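Long-range contacts in ulvan Lyase-PL25 (Pseudoalteromonas sp. PLSV, PDB 5UAM), which cleaves ulvan, the sulfated cell-wall polysaccharide of green seaweeds, by a lyase reaction as a beta-propeller enzyme of polysaccharide lyase family 25: residues Y164-M170 and Y222-K227; R185-Q191 and P203-H209; D231-Y237 and Y262-T268; G363-V367 and S416-K420. All blocks are in the same frame, centred on the assembly; numbering follows the deposited sequence. Where two conformers were deposited one is given.

Contact 1 of 4, residues Y164-M170 and Y222-K227; sequences YNQAIKM and YAWAGK. With PO4 (phosphate ion), chain E.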
# COMPACT_ATOMS: atom_id res chain seq x y z
N TYR A 164 -6.56 -5.16 1.79
CA TYR A 164 -5.54 -4.13 1.99
C TYR A 164 -4.55 -4.44 3.12
O TYR A 164 -4.37 -3.64 4.05
CB TYR A 164 -6.14 -2.73 2.15
CG TYR A 164 -6.99 -2.25 1.01
CD1 TYR A 164 -6.49 -2.17 -0.28
CD2 TYR A 164 -8.31 -1.87 1.22
CE1 TYR A 164 -7.26 -1.69 -1.29
CE2 TYR A 164 -9.08 -1.40 0.21
CZ TYR A 164 -8.57 -1.31 -1.04
OH TYR A 164 -9.34 -0.82 -2.06
N ASN A 165 -3.86 -5.56 2.99
CA ASN A 165 -2.95 -6.03 4.02
C ASN A 165 -1.71 -5.16 4.14
O ASN A 165 -1.03 -4.88 3.14
CB ASN A 165 -2.47 -7.43 3.69
CG ASN A 165 -3.57 -8.42 3.68
OD1 ASN A 165 -4.36 -8.49 4.61
ND2 ASN A 165 -3.61 -9.24 2.63
N GLN A 166 -1.36 -4.81 5.37
CA GLN A 166 -0.21 -3.99 5.67
C GLN A 166 0.42 -4.61 6.89
O GLN A 166 -0.21 -4.69 7.94
CB GLN A 166 -0.66 -2.56 5.90
CG GLN A 166 -1.43 -2.05 4.71
CD GLN A 166 -1.97 -0.69 4.88
OE1 GLN A 166 -1.23 0.24 5.18
NE2 GLN A 166 -3.25 -0.53 4.59
N ALA A 167 1.65 -5.11 6.75
CA ALA A 167 2.26 -5.93 7.78
C ALA A 167 3.45 -5.22 8.39
O ALA A 167 4.34 -4.76 7.67
CB ALA A 167 2.71 -7.26 7.19
N ILE A 168 3.49 -5.17 9.72
CA ILE A 168 4.53 -4.46 10.46
C ILE A 168 5.07 -5.36 11.55
O ILE A 168 4.30 -5.98 12.28
CB ILE A 168 3.98 -3.15 11.06
CG1 ILE A 168 3.43 -2.28 9.92
CG2 ILE A 168 5.07 -2.41 11.83
CD1 ILE A 168 2.81 -1.00 10.40
N LYS A 169 6.39 -5.44 11.65
CA LYS A 169 7.04 -6.17 12.73
C LYS A 169 7.76 -5.18 13.64
O LYS A 169 8.53 -4.34 13.17
CB LYS A 169 8.07 -7.17 12.20
CG LYS A 169 8.64 -8.08 13.29
CD LYS A 169 9.58 -9.14 12.75
CE LYS A 169 10.84 -8.55 12.23
NZ LYS A 169 11.84 -9.65 11.91
N MET A 170 7.53 -5.30 14.94
CA MET A 170 8.19 -4.42 15.88
C MET A 170 9.54 -5.00 16.32
O MET A 170 9.89 -6.14 16.03
CB MET A 170 7.30 -4.19 17.09
CG MET A 170 5.88 -3.76 16.73
SD MET A 170 5.78 -2.35 15.60
CE MET A 170 6.40 -1.01 16.64
N TYR A 222 -10.05 4.59 4.24
CA TYR A 222 -8.88 3.93 3.66
C TYR A 222 -7.65 4.38 4.43
O TYR A 222 -7.42 5.58 4.60
CB TYR A 222 -8.71 4.30 2.18
CG TYR A 222 -9.79 3.72 1.30
CD1 TYR A 222 -10.98 4.43 1.09
CD2 TYR A 222 -9.66 2.48 0.70
CE1 TYR A 222 -11.99 3.90 0.31
CE2 TYR A 222 -10.66 1.95 -0.08
CZ TYR A 222 -11.83 2.68 -0.30
OH TYR A 222 -12.84 2.16 -1.07
N ALA A 223 -6.86 3.42 4.91
CA ALA A 223 -5.74 3.73 5.80
C ALA A 223 -4.45 3.15 5.26
O ALA A 223 -4.44 2.16 4.52
CB ALA A 223 -6.00 3.15 7.21
N TRP A 224 -3.34 3.78 5.64
CA TRP A 224 -1.99 3.32 5.38
C TRP A 224 -1.24 3.38 6.70
O TRP A 224 -1.08 4.46 7.29
CB TRP A 224 -1.31 4.18 4.33
CG TRP A 224 -0.06 3.61 3.72
CD1 TRP A 224 0.03 2.92 2.54
CD2 TRP A 224 1.28 3.69 4.24
NE1 TRP A 224 1.33 2.58 2.29
CE2 TRP A 224 2.12 3.05 3.31
CE3 TRP A 224 1.85 4.26 5.38
CZ2 TRP A 224 3.49 2.94 3.50
CZ3 TRP A 224 3.22 4.15 5.55
CH2 TRP A 224 4.01 3.50 4.64
N ALA A 225 -0.79 2.22 7.16
CA ALA A 225 -0.07 2.09 8.41
C ALA A 225 1.38 1.75 8.15
O ALA A 225 1.69 0.88 7.32
CB ALA A 225 -0.68 0.97 9.26
N GLY A 226 2.29 2.41 8.86
CA GLY A 226 3.70 2.15 8.74
C GLY A 226 4.41 2.35 10.06
O GLY A 226 3.82 2.81 11.03
N LYS A 227 5.69 2.01 10.07
CA LYS A 227 6.50 2.24 11.26
C LYS A 227 6.67 3.71 11.55
O LYS A 227 6.82 4.54 10.64
CB LYS A 227 7.88 1.64 11.06
CG LYS A 227 7.95 0.20 11.43
CD LYS A 227 8.10 0.04 12.93
CE LYS A 227 8.60 -1.34 13.27
NZ LYS A 227 9.96 -1.61 12.73
P PO4 E . -12.55 -1.13 -2.90
O1 PO4 E . -13.82 -0.67 -3.59
O2 PO4 E . -12.26 -0.28 -1.73
O3 PO4 E . -11.46 -0.97 -3.94
O4 PO4 E . -12.75 -2.57 -2.46

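Contact 2 of 4, residues R185-Q191 and P203-H209; sequences RSDWVYQ and PVSFLKH. With EDO (1,2-ethanediol), chain J.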
# COMPACT_ATOMS: atom_id res chain seq x y z
N ARG A 185 -18.14 -1.21 3.82
CA ARG A 185 -18.89 -0.84 5.01
C ARG A 185 -18.38 -1.70 6.15
O ARG A 185 -19.09 -2.56 6.70
CB ARG A 185 -20.38 -0.94 4.73
CG ARG A 185 -20.79 0.09 3.68
CD ARG A 185 -22.28 0.12 3.39
NE ARG A 185 -22.62 1.32 2.65
CZ ARG A 185 -23.85 1.73 2.42
NH1 ARG A 185 -24.89 1.04 2.87
NH2 ARG A 185 -24.05 2.85 1.74
N SER A 186 -17.12 -1.44 6.51
CA SER A 186 -16.39 -2.28 7.43
C SER A 186 -15.44 -1.44 8.26
O SER A 186 -14.93 -0.41 7.80
CB SER A 186 -15.53 -3.31 6.68
OG SER A 186 -16.30 -4.09 5.79
N ASP A 187 -15.19 -1.90 9.47
CA ASP A 187 -14.14 -1.28 10.27
C ASP A 187 -12.77 -1.62 9.70
O ASP A 187 -12.58 -2.64 9.04
CB ASP A 187 -14.17 -1.81 11.70
CG ASP A 187 -15.38 -1.36 12.52
OD1 ASP A 187 -16.32 -0.69 12.03
OD2 ASP A 187 -15.38 -1.72 13.72
N TRP A 188 -11.80 -0.76 9.98
CA TRP A 188 -10.39 -1.10 9.82
C TRP A 188 -9.87 -1.61 11.15
O TRP A 188 -10.24 -1.10 12.21
CB TRP A 188 -9.55 0.09 9.34
CG TRP A 188 -9.74 0.35 7.89
CD1 TRP A 188 -10.88 0.80 7.29
CD2 TRP A 188 -8.80 0.12 6.84
NE1 TRP A 188 -10.70 0.88 5.93
CE2 TRP A 188 -9.42 0.49 5.64
CE3 TRP A 188 -7.48 -0.34 6.81
CZ2 TRP A 188 -8.77 0.42 4.40
CZ3 TRP A 188 -6.83 -0.41 5.54
CH2 TRP A 188 -7.48 -0.03 4.39
N VAL A 189 -9.02 -2.63 11.07
CA VAL A 189 -8.60 -3.38 12.24
C VAL A 189 -7.12 -3.70 12.13
O VAL A 189 -6.50 -3.60 11.07
CB VAL A 189 -9.37 -4.71 12.37
CG1 VAL A 189 -10.88 -4.48 12.39
CG2 VAL A 189 -8.98 -5.65 11.24
N TYR A 190 -6.57 -4.19 13.23
CA TYR A 190 -5.35 -4.98 13.17
C TYR A 190 -5.55 -6.31 13.88
O TYR A 190 -6.41 -6.45 14.75
CB TYR A 190 -4.15 -4.24 13.77
CG TYR A 190 -4.22 -3.97 15.26
CD1 TYR A 190 -3.85 -4.94 16.18
CD2 TYR A 190 -4.64 -2.74 15.75
CE1 TYR A 190 -3.90 -4.69 17.55
CE2 TYR A 190 -4.69 -2.49 17.11
CZ TYR A 190 -4.31 -3.46 18.02
OH TYR A 190 -4.37 -3.19 19.37
N GLN A 191 -4.75 -7.29 13.47
CA GLN A 191 -4.56 -8.51 14.23
C GLN A 191 -3.10 -8.62 14.62
O GLN A 191 -2.20 -8.38 13.80
CB GLN A 191 -4.99 -9.76 13.45
CG GLN A 191 -6.48 -9.86 13.24
CD GLN A 191 -6.92 -11.19 12.69
OE1 GLN A 191 -7.17 -11.34 11.48
NE2 GLN A 191 -7.02 -12.16 13.58
N PRO A 203 -9.33 -9.50 15.89
CA PRO A 203 -9.17 -8.13 15.38
C PRO A 203 -9.55 -7.07 16.40
O PRO A 203 -10.51 -7.21 17.16
CB PRO A 203 -10.10 -8.09 14.17
CG PRO A 203 -10.17 -9.52 13.71
CD PRO A 203 -10.13 -10.33 14.96
N VAL A 204 -8.78 -5.98 16.36
CA VAL A 204 -9.03 -4.77 17.14
C VAL A 204 -9.38 -3.66 16.15
O VAL A 204 -8.58 -3.33 15.26
CB VAL A 204 -7.77 -4.38 17.93
CG1 VAL A 204 -7.98 -3.07 18.67
CG2 VAL A 204 -7.38 -5.48 18.90
N SER A 205 -10.59 -3.10 16.30
CA SER A 205 -11.05 -2.04 15.41
C SER A 205 -10.42 -0.70 15.79
O SER A 205 -10.52 -0.28 16.94
CB SER A 205 -12.57 -1.87 15.47
OG SER A 205 -13.24 -2.98 14.92
N PHE A 206 -9.83 -0.01 14.81
CA PHE A 206 -9.29 1.33 15.05
C PHE A 206 -9.97 2.43 14.25
O PHE A 206 -9.87 3.61 14.65
CB PHE A 206 -7.75 1.38 14.89
CG PHE A 206 -7.27 1.18 13.48
CD1 PHE A 206 -6.97 -0.09 12.98
CD2 PHE A 206 -7.09 2.26 12.64
CE1 PHE A 206 -6.53 -0.26 11.70
CE2 PHE A 206 -6.65 2.10 11.35
CZ PHE A 206 -6.37 0.83 10.87
N LEU A 207 -10.72 2.11 13.21
CA LEU A 207 -11.57 3.08 12.52
C LEU A 207 -12.96 2.48 12.38
O LEU A 207 -13.10 1.33 11.94
CB LEU A 207 -11.05 3.47 11.14
CG LEU A 207 -9.86 4.42 11.17
CD1 LEU A 207 -9.15 4.44 9.81
CD2 LEU A 207 -10.30 5.82 11.56
N LYS A 208 -13.97 3.24 12.76
CA LYS A 208 -15.35 2.79 12.82
C LYS A 208 -16.12 3.10 11.54
O LYS A 208 -16.18 4.25 11.11
CB LYS A 208 -16.04 3.54 13.96
CG LYS A 208 -17.52 3.23 14.14
CD LYS A 208 -17.71 1.82 14.67
CE LYS A 208 -19.12 1.66 15.17
NZ LYS A 208 -19.34 0.29 15.74
N HIS A 209 -16.79 2.09 11.00
CA HIS A 209 -17.85 2.31 10.02
C HIS A 209 -19.19 2.33 10.73
O HIS A 209 -19.41 1.63 11.72
CB HIS A 209 -17.85 1.22 8.93
CG HIS A 209 -18.71 0.03 9.27
ND1 HIS A 209 -18.29 -0.99 10.09
CD2 HIS A 209 -19.97 -0.28 8.90
CE1 HIS A 209 -19.25 -1.88 10.21
NE2 HIS A 209 -20.29 -1.48 9.49
C1 EDO J . -18.85 -2.73 13.75
O1 EDO J . -18.77 -1.32 13.49
C2 EDO J . -20.28 -3.11 14.11
O2 EDO J . -21.15 -2.75 13.03
O HOH W 1 -16.61 -1.14 16.13

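Contact 3 of 4, residues D231-Y237 and Y262-T268; sequences DNIIVSY and YFMSFNT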
# COMPACT_ATOMS: atom_id res chain seq x y z
N ASP A 231 8.50 2.37 19.56
CA ASP A 231 7.49 1.33 19.48
C ASP A 231 6.18 1.84 18.90
O ASP A 231 5.13 1.23 19.11
CB ASP A 231 7.27 0.70 20.86
CG ASP A 231 8.50 -0.04 21.34
OD1 ASP A 231 9.15 -0.75 20.52
OD2 ASP A 231 8.82 0.10 22.53
N ASN A 232 6.23 2.90 18.09
CA ASN A 232 5.03 3.47 17.51
C ASN A 232 4.83 3.03 16.06
O ASN A 232 5.79 2.81 15.31
CB ASN A 232 5.09 4.99 17.54
CG ASN A 232 5.14 5.52 18.94
OD1 ASN A 232 4.39 5.07 19.79
ND2 ASN A 232 6.07 6.44 19.19
N ILE A 233 3.56 2.89 15.71
CA ILE A 233 3.08 2.73 14.34
C ILE A 233 2.29 3.99 14.01
O ILE A 233 1.57 4.51 14.85
CB ILE A 233 2.21 1.46 14.23
CG1 ILE A 233 3.12 0.22 14.31
CG2 ILE A 233 1.32 1.47 12.98
CD1 ILE A 233 2.35 -1.09 14.45
N ILE A 234 2.44 4.49 12.79
CA ILE A 234 1.76 5.70 12.36
C ILE A 234 0.79 5.35 11.24
O ILE A 234 1.02 4.41 10.48
CB ILE A 234 2.75 6.81 11.93
CG1 ILE A 234 3.64 6.38 10.78
CG2 ILE A 234 3.56 7.28 13.15
CD1 ILE A 234 4.46 7.53 10.20
N VAL A 235 -0.33 6.06 11.20
CA VAL A 235 -1.41 5.73 10.28
C VAL A 235 -1.95 7.02 9.66
O VAL A 235 -2.41 7.91 10.38
CB VAL A 235 -2.55 4.96 10.97
CG1 VAL A 235 -3.60 4.52 9.96
CG2 VAL A 235 -1.98 3.76 11.75
N SER A 236 -1.95 7.09 8.32
CA SER A 236 -2.63 8.16 7.60
C SER A 236 -3.84 7.57 6.91
O SER A 236 -3.84 6.40 6.52
CB SER A 236 -1.72 8.87 6.61
OG SER A 236 -1.20 7.95 5.67
N TYR A 237 -4.89 8.36 6.76
CA TYR A 237 -6.11 7.79 6.22
C TYR A 237 -6.96 8.88 5.59
O TYR A 237 -6.88 10.04 5.97
CB TYR A 237 -6.91 7.03 7.28
CG TYR A 237 -7.16 7.69 8.62
CD1 TYR A 237 -6.16 7.75 9.60
CD2 TYR A 237 -8.43 8.15 8.96
CE1 TYR A 237 -6.42 8.27 10.84
CE2 TYR A 237 -8.68 8.68 10.20
CZ TYR A 237 -7.68 8.73 11.15
OH TYR A 237 -7.96 9.23 12.41
N TYR A 262 -6.06 12.37 7.29
CA TYR A 262 -5.99 12.35 8.74
C TYR A 262 -4.74 11.59 9.16
O TYR A 262 -4.17 10.82 8.37
CB TYR A 262 -7.19 11.60 9.30
CG TYR A 262 -8.57 12.10 8.91
CD1 TYR A 262 -9.13 11.80 7.68
CD2 TYR A 262 -9.34 12.81 9.81
CE1 TYR A 262 -10.39 12.22 7.34
CE2 TYR A 262 -10.61 13.23 9.49
CZ TYR A 262 -11.14 12.91 8.25
OH TYR A 262 -12.41 13.32 7.91
N PHE A 263 -4.35 11.76 10.43
CA PHE A 263 -3.14 11.14 10.97
C PHE A 263 -3.33 10.76 12.44
O PHE A 263 -3.84 11.55 13.22
CB PHE A 263 -1.96 12.12 10.90
CG PHE A 263 -0.70 11.56 11.46
CD1 PHE A 263 0.14 10.78 10.68
CD2 PHE A 263 -0.37 11.77 12.79
CE1 PHE A 263 1.28 10.23 11.23
CE2 PHE A 263 0.76 11.21 13.31
CZ PHE A 263 1.58 10.45 12.54
N MET A 264 -2.86 9.57 12.81
CA MET A 264 -2.76 9.22 14.21
C MET A 264 -1.64 8.21 14.41
O MET A 264 -1.12 7.63 13.46
CB MET A 264 -4.10 8.71 14.76
CG MET A 264 -4.62 7.46 14.11
SD MET A 264 -6.37 7.31 14.53
CE MET A 264 -6.81 5.77 13.72
N SER A 265 -1.30 7.98 15.68
CA SER A 265 -0.18 7.14 16.08
C SER A 265 -0.67 6.09 17.08
O SER A 265 -1.57 6.35 17.87
CB SER A 265 0.91 8.02 16.71
OG SER A 265 2.10 7.32 16.98
N PHE A 266 -0.04 4.92 17.04
CA PHE A 266 -0.37 3.76 17.86
C PHE A 266 0.90 3.38 18.62
O PHE A 266 1.90 2.99 18.01
CB PHE A 266 -0.82 2.65 16.91
CG PHE A 266 -0.99 1.27 17.52
CD1 PHE A 266 -1.29 1.05 18.86
CD2 PHE A 266 -0.87 0.18 16.69
CE1 PHE A 266 -1.46 -0.25 19.35
CE2 PHE A 266 -1.04 -1.12 17.17
CZ PHE A 266 -1.32 -1.34 18.47
N ASN A 267 0.87 3.51 19.94
CA ASN A 267 1.98 3.06 20.77
C ASN A 267 1.78 1.58 21.05
O ASN A 267 0.86 1.20 21.78
CB ASN A 267 2.02 3.88 22.05
CG ASN A 267 3.18 3.49 22.96
OD1 ASN A 267 3.52 2.31 23.10
ND2 ASN A 267 3.77 4.48 23.60
N THR A 268 2.61 0.73 20.44
CA THR A 268 2.39 -0.71 20.57
C THR A 268 2.77 -1.25 21.94
O THR A 268 2.36 -2.37 22.26
CB THR A 268 3.16 -1.49 19.51
OG1 THR A 268 4.57 -1.36 19.73
CG2 THR A 268 2.78 -1.05 18.12
O HOH W 2 2.19 6.82 19.60

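Contact 4 of 4, residues G363-V367 and S416-K420; sequences GDFMV and SAFIK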
# COMPACT_ATOMS: atom_id res chain seq x y z
N GLY A 363 3.30 8.19 -5.81
CA GLY A 363 4.69 8.10 -5.40
C GLY A 363 4.79 7.91 -3.91
O GLY A 363 3.89 8.28 -3.16
N ASP A 364 5.90 7.33 -3.49
CA ASP A 364 6.29 7.28 -2.09
C ASP A 364 7.47 8.21 -1.90
O ASP A 364 8.12 8.65 -2.86
CB ASP A 364 6.64 5.84 -1.68
CG ASP A 364 6.60 5.59 -0.17
OD1 ASP A 364 6.18 6.47 0.62
OD2 ASP A 364 6.98 4.46 0.22
N PHE A 365 7.76 8.56 -0.64
CA PHE A 365 8.78 9.56 -0.38
C PHE A 365 9.63 9.16 0.81
O PHE A 365 9.26 8.31 1.62
CB PHE A 365 8.17 10.95 -0.13
CG PHE A 365 7.37 11.03 1.15
CD1 PHE A 365 6.04 10.65 1.19
CD2 PHE A 365 7.96 11.47 2.33
CE1 PHE A 365 5.32 10.73 2.39
CE2 PHE A 365 7.25 11.54 3.50
CZ PHE A 365 5.95 11.18 3.53
N MET A 366 10.79 9.78 0.88
CA MET A 366 11.70 9.71 2.01
C MET A 366 11.93 11.13 2.51
O MET A 366 12.00 12.06 1.72
CB MET A 366 13.04 9.12 1.57
CG MET A 366 12.94 7.70 1.04
SD MET A 366 14.52 7.02 0.59
CE MET A 366 15.20 8.34 -0.41
N VAL A 367 12.07 11.27 3.81
CA VAL A 367 12.29 12.57 4.42
C VAL A 367 13.36 12.43 5.49
O VAL A 367 13.40 11.43 6.22
CB VAL A 367 10.97 13.14 5.00
CG1 VAL A 367 10.30 12.14 5.94
CG2 VAL A 367 11.22 14.46 5.69
N SER A 416 5.27 -0.06 -6.07
CA SER A 416 5.18 -0.37 -4.65
C SER A 416 5.57 0.84 -3.81
O SER A 416 6.13 1.82 -4.29
CB SER A 416 6.14 -1.51 -4.29
OG SER A 416 7.50 -1.11 -4.37
N ALA A 417 5.30 0.73 -2.52
CA ALA A 417 5.95 1.59 -1.55
C ALA A 417 7.45 1.27 -1.53
O ALA A 417 7.89 0.22 -2.01
CB ALA A 417 5.36 1.38 -0.16
N PHE A 418 8.24 2.17 -0.97
CA PHE A 418 9.65 1.87 -0.81
C PHE A 418 9.84 0.57 -0.03
O PHE A 418 9.15 0.30 0.96
CB PHE A 418 10.38 3.00 -0.10
CG PHE A 418 10.66 4.21 -0.96
CD1 PHE A 418 11.43 4.10 -2.11
CD2 PHE A 418 10.21 5.47 -0.59
CE1 PHE A 418 11.70 5.21 -2.88
CE2 PHE A 418 10.48 6.58 -1.37
CZ PHE A 418 11.23 6.44 -2.50
N ILE A 419 10.82 -0.21 -0.49
CA ILE A 419 11.19 -1.48 0.13
C ILE A 419 11.66 -1.27 1.55
O ILE A 419 12.40 -0.32 1.87
CB ILE A 419 12.27 -2.11 -0.75
CG1 ILE A 419 11.56 -2.61 -2.02
CG2 ILE A 419 13.05 -3.22 -0.06
CD1 ILE A 419 12.47 -3.10 -3.05
N LYS A 420 11.22 -2.17 2.44
CA LYS A 420 11.61 -2.09 3.83
C LYS A 420 13.11 -2.27 3.97
O LYS A 420 13.69 -3.23 3.47
CB LYS A 420 10.88 -3.16 4.66
CG LYS A 420 11.33 -3.23 6.14
CD LYS A 420 10.58 -4.27 6.94
CE LYS A 420 11.22 -4.50 8.31
NZ LYS A 420 11.27 -3.25 9.11
O HOH W 3 7.64 3.05 2.43

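Contact 1 of 4, residues Y164-M170 and Y222-K227
Q166 spends both ends of its side-chain amide on the backbone of 222-227: OE1 accepts from A225 N at 2.8 Å, and NE2 donates almost straight (177°) to A223 O. The A223 oxygen lies in the amide plane of Q166, whereas NE2 itself stands above the A223 carbonyl plane. OE1 also rests over one face of the W224 indole. At the mouth of the contact Y164 and Y222 approach obliquely, Y164 CE2 3.7 Å from Y222 CE2, with ring planes 68° apart. Both hydroxyls reach the same phosphate: Y222 OH donates to PO4 O2 at 2.6 Å, and Y164 OH lies 2.8 Å from PO4 O3. Farther along, I168 CD1 lies against G226 CA at 3.7 Å, and its CG2 meets the bent chain of K227, whose CE lies beside M170 SD.

Outside the two segments, H43 NE2 also bonds Q166 OE1, so a flipped amide would probably lose both donors to this oxygen. The Q166 chain is extended beyond CG (chi2 177°), which carries the amide across to strand 217-227, with which 165-169 shares no backbone pairing. The two strands run nearly parallel, axes 7.2 Å apart, so side chains bridge them.

H99, H119, R180 and H184 complete the grip on the phosphate, probably a crystallisation ion. Y164 and H99 are the probable proton acceptor and donor, and Y222 a probable substrate ligand. The ion thus marks the likely catalytic site, and this cluster of donors is probably suited to holding an acidic group of ulvan.

Contact 2 of 4, residues R185-Q191 and P203-H209
D187 and H209 make the central polar contact between 185-191 and 203-209. D187 OD1 accepts from H209 N at 3.0 Å and from H209 ND1 at 2.8 Å, the two donors arriving from opposite faces of the carboxylate plane. The other oxygen, OD2, uses its anti lone pair for S205 OG at 2.8 Å. K208 joins indirectly, its NZ linked to OD2 by a water and to OD1 by an ethanediol hydroxyl. With D187 exchanged for an alanine, S205 OG and both H209 donors would probably lose their acceptor and the imidazole would be set free to turn.

Backbone bonds make this an antiparallel hairpin with a classic beta bulge: F206 and L207 both face W188, whose O accepts from F206 N at 2.8 Å and weakly from L207 N. Beyond it, Y190 and V204 exchange bonds in both directions.

Apolar contacts form on both faces of the hairpin. V204 CB lies over one face of the Y190 ring, 3.8 Å from its centroid; Y190 CG sits between its backbone N and carbonyl carbon (chi1 66°), which swings the ring over V204. W188 CB rests similarly on the F206 face, whose CE1 edge meets V189 O at 3.4 Å. On the face bearing V189 and S205, V189 packs beside P203.

R185, at the start of this hairpin, is paired with D244 and bonds the carbonyl of the zinc ligand C242. With three protein donors on its carboxylate, D187 is likely to remain ionised and, by bonding ND1, leave H209 protonated there.

Contact 3 of 4, residues D231-Y237 and Y262-T268
D231 opens the pairing with its carbonyl, which takes two bonds from T268: one from N at 2.9 Å and one from OG1 at 2.7 Å. N232 leans across N267, its OD1 3.3 Å from N267 CA. I233 exchanges short backbone bonds with F266, and its CD1 meets T268 CG2 at 3.7 Å. On the face shared with S265 and F263, I234 CB meets F263 CE1 obliquely at 3.8 Å. V235 pairs with M264 through both backbone groups, and S236 lies opposite F263 in a non-hydrogen-bonded pair. Y237 closes the row: Y262 CB sits over the centre of its ring, 3.5 Å from the centroid, while the two near-parallel rings are slid apart and barely overlap. With Y237 CG between its backbone N and carbonyl carbon (chi1 48°), the ring lies back across Y262, and M264 SD lies obliquely 4.8 Å from the Y237 ring centroid, a Met-aromatic contact. T294 bonds the Y237 hydroxyl, and D291 of helix 287-293 takes Y262 OH.

This antiparallel pair lies within one sheet of the propeller, strand 217-227 pairing along the other edge of 232-243. One face, with I234, S236 and F263, packs on strand 303-311; the other, with V235, Y237 and M264, packs on strand 204-211.

Contact 4 of 4, residues G363-V367 and S416-K420
F418 brings CD2 and CE2 of its ring obliquely against D364 and the backbone beyond it, CD2 3.6 Å from D364 CG and CE2 3.4 Å from F365 N. Ring and carboxylate are turned only 28° from each other. In one of two M366 conformers, that side chain crosses the phenyl at about a right angle: its CG meets F418 CE2 at 3.6 Å, and SD stands over the ring face, 4.6 Å from the centroid, in a Met-aromatic contact. Polar attachment comes from D364 OD2, which receives F418 N at 2.9 Å on its anti lone pair in a nearly straight bond (167°). D364 CG lies opposite the backbone N (chi1 -161°), directing the carboxylate to the loop.

The arrangement joins two blades of the beta-propeller: strand 362-367 is an outermost strand of one four-stranded antiparallel sheet, and 416-420 is the loop leaving strand 412-415, an outermost strand of another. A water bonded to OD2 also reaches F418 O weakly. Within the first blade, OD1 accepts a weak bond from F365 N, and H310 and S308 bind that same oxygen. Replacing D364 by a leucine would probably leave F418 N without its acceptor and deprive H310 and S308 of theirs. The F418 ring also packs on L376 and M428.

From the N terminus, contact 1 closes a longer loop than contacts 2 and 3, bringing 164-170 beside 222-227, and contact 2 is nested inside it as the 188-193/204-211 hairpin. W188 of contact 2 packs against Y164, Q166, Y222 and A223 of contact 1. Contact 3 opens only after contact 1 has closed, yet strand 232-243 pairs with 217-227 in the same sheet, and L207 and F206 pack on Y237 and M264 to tie contacts 2 and 3. Contact 4 closes last, in series, joining the blade of 362-367 to the one where 412-415 and N-terminal strand 30-33 share a sheet; it touches contact 1 only where the K227 and K420 amines come close, and not contacts 2 or 3.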